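Nuclear transport factor 2 family protein (Rhodopseudomonas palustris, PDB 3DM8) is of unknown function but has the SnoaL-like fold of the nuclear transport factor 2 family and may act as an isomerase. Local coordinates at residues H4-F9 and E75-G80. Sequence-based numbering, arbitrary orientation.
Sequences HSLWRF and ESVMLG
The CB bond of His4 points toward strand 75-79, and CG, anti to the backbone N (chi1 -159°), carries the imidazole out tip to tip with Leu79. CG and CD2 lie against the Leu79 methyls, and CE1, between the nitrogens, also lies under Leu79 CD2. That methyl stands 3.9 Å from the ring centroid, 1° off the normal, a CH-pi contact centred on the face. At the edge, ND1 accepts from Leu6 N (2.9 Å), the N-cap bond of the helix. NE2 therefore carries the proton given to Gly80 O at 2.7 Å; the oxygen lies 3° out of the ring plane, so two in-plane bonds and a methyl fix the ring's rotation. An alanine here has no ring to cap Leu6 N, bind Gly80 O or face Leu79 CD2, and would probably loosen the helix start against the strand. Further along, Leu6 CD2 meets Leu79 CD2 at 3.8 Å, while Trp7 CH2 reaches tip to tip to Val77 CG1 at 3.9 Å. N-terminal helix 5-19 thus packs on the curved sheet of the NTF2-like cone fold, at outermost strand 67-79; Leu6 and Leu79 also touch Ala84 on strand 83-94, and Met78 packs on Ala84 of the second subunit.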
loop_
_atom_site.group_PDB
_atom_site.type_symbol
_atom_site.label_atom_id
_atom_site.label_comp_id
_atom_site.label_asym_id
_atom_site.label_seq_id
_atom_site.Cartn_x
_atom_site.Cartn_y
_atom_site.Cartn_z
ATOM N N HIS A 4 4.018 -4.668 21.003
ATOM C CA HIS A 4 4.601 -3.942 19.895
ATOM C C HIS A 4 4.074 -2.501 19.838
ATOM O O HIS A 4 2.906 -2.239 20.042
ATOM C CB HIS A 4 4.348 -4.690 18.591
ATOM C CG HIS A 4 5.291 -4.309 17.498
ATOM N ND1 HIS A 4 5.154 -3.147 16.791
ATOM C CD2 HIS A 4 6.398 -4.922 17.008
ATOM C CE1 HIS A 4 6.132 -3.051 15.905
ATOM N NE2 HIS A 4 6.894 -4.129 16.007
ATOM N N SER A 5 4.993 -1.598 19.526
ATOM C CA SER A 5 4.719 -0.164 19.376
ATOM C C SER A 5 3.653 0.111 18.354
ATOM O O SER A 5 2.978 1.148 18.418
ATOM C CB SER A 5 6.003 0.605 19.023
ATOM O OG SER A 5 6.894 0.614 20.151
ATOM N N LEU A 6 3.494 -0.799 17.411
ATOM C CA LEU A 6 2.450 -0.594 16.369
ATOM C C LEU A 6 1.044 -0.578 17.023
ATOM O O LEU A 6 0.167 0.244 16.707
ATOM C CB LEU A 6 2.523 -1.686 15.320
ATOM C CG LEU A 6 1.423 -1.648 14.256
ATOM C CD1 LEU A 6 1.549 -0.356 13.426
ATOM C CD2 LEU A 6 1.358 -2.946 13.377
ATOM N N TRP A 7 0.864 -1.510 17.940
ATOM C CA TRP A 7 -0.423 -1.648 18.656
ATOM C C TRP A 7 -0.693 -0.424 19.552
ATOM O O TRP A 7 -1.845 0.057 19.692
ATOM C CB TRP A 7 -0.516 -2.979 19.427
ATOM C CG TRP A 7 -0.137 -4.183 18.559
ATOM C CD1 TRP A 7 0.766 -5.144 18.854
ATOM C CD2 TRP A 7 -0.643 -4.493 17.262
ATOM N NE1 TRP A 7 0.841 -6.063 17.822
ATOM C CE2 TRP A 7 0.004 -5.665 16.824
ATOM C CE3 TRP A 7 -1.566 -3.881 16.421
ATOM C CZ2 TRP A 7 -0.263 -6.250 15.590
ATOM C CZ3 TRP A 7 -1.846 -4.475 15.191
ATOM C CH2 TRP A 7 -1.207 -5.643 14.796
ATOM N N ARG A 8 0.370 0.065 20.166
ATOM C CA ARG A 8 0.279 1.258 21.033
ATOM C C ARG A 8 -0.093 2.486 20.214
ATOM O O ARG A 8 -0.924 3.323 20.615
ATOM C CB ARG A 8 1.562 1.486 21.818
ATOM C CG ARG A 8 1.911 0.383 22.765
ATOM C CD ARG A 8 3.153 0.719 23.550
ATOM N NE ARG A 8 4.240 1.135 22.674
ATOM C CZ ARG A 8 4.812 2.339 22.700
ATOM N NH1 ARG A 8 4.420 3.249 23.578
ATOM N NH2 ARG A 8 5.794 2.614 21.866
ATOM N N PHE A 9 0.517 2.574 19.038
ATOM C CA PHE A 9 0.232 3.670 18.115
ATOM C C PHE A 9 -1.195 3.575 17.618
ATOM O O PHE A 9 -1.911 4.559 17.541
ATOM C CB PHE A 9 1.211 3.651 16.930
ATOM C CG PHE A 9 0.820 4.534 15.810
ATOM C CD1 PHE A 9 0.812 5.898 15.947
ATOM C CD2 PHE A 9 0.540 3.999 14.582
ATOM C CE1 PHE A 9 0.438 6.721 14.903
ATOM C CE2 PHE A 9 0.195 4.837 13.519
ATOM C CZ PHE A 9 0.124 6.190 13.699
ATOM N N GLU A 75 -5.710 -7.052 7.613
ATOM C CA GLU A 75 -5.591 -8.087 6.579
ATOM C C GLU A 75 -4.264 -8.787 6.561
ATOM O O GLU A 75 -4.190 -9.985 6.339
ATOM C CB GLU A 75 -5.919 -7.501 5.207
ATOM C CG GLU A 75 -7.402 -7.104 5.109
ATOM C CD GLU A 75 -7.805 -6.273 3.842
ATOM O OE1 GLU A 75 -6.947 -5.703 3.107
ATOM O OE2 GLU A 75 -9.020 -6.157 3.604
ATOM N N SER A 76 -3.196 -8.037 6.765
ATOM C CA SER A 76 -1.838 -8.600 6.818
ATOM C C SER A 76 -1.076 -7.752 7.816
ATOM O O SER A 76 -1.271 -6.547 7.867
ATOM C CB SER A 76 -1.075 -8.482 5.479
ATOM O OG SER A 76 -1.868 -8.695 4.310
ATOM N N VAL A 77 -0.206 -8.383 8.549
ATOM C CA VAL A 77 0.668 -7.685 9.496
ATOM C C VAL A 77 2.015 -8.378 9.543
ATOM O O VAL A 77 2.107 -9.594 9.746
ATOM C CB VAL A 77 0.085 -7.708 10.916
ATOM C CG1 VAL A 77 1.008 -6.973 11.867
ATOM C CG2 VAL A 77 -1.328 -7.104 10.938
ATOM N N MET A 78 3.048 -7.590 9.328
ATOM C CA MET A 78 4.434 -8.028 9.333
ATOM C C MET A 78 5.218 -7.199 10.347
ATOM O O MET A 78 5.472 -6.025 10.159
ATOM C CB MET A 78 4.980 -7.939 7.893
ATOM C CG MET A 78 4.090 -8.794 6.950
ATOM S SD MET A 78 4.709 -9.188 5.257
ATOM C CE MET A 78 3.354 -10.071 4.387
ATOM N N LEU A 79 5.531 -7.840 11.454
ATOM C CA LEU A 79 6.149 -7.173 12.597
ATOM C C LEU A 79 7.616 -7.457 12.680
ATOM O O LEU A 79 8.046 -8.587 12.601
ATOM C CB LEU A 79 5.534 -7.618 13.899
ATOM C CG LEU A 79 4.096 -7.320 14.235
ATOM C CD1 LEU A 79 3.870 -7.784 15.659
ATOM C CD2 LEU A 79 3.775 -5.860 14.062
ATOM N N GLY A 80 8.389 -6.410 12.885
ATOM C CA GLY A 80 9.796 -6.549 13.242
ATOM C C GLY A 80 10.055 -5.868 14.590
ATOM O O GLY A 80 9.131 -5.399 15.243
#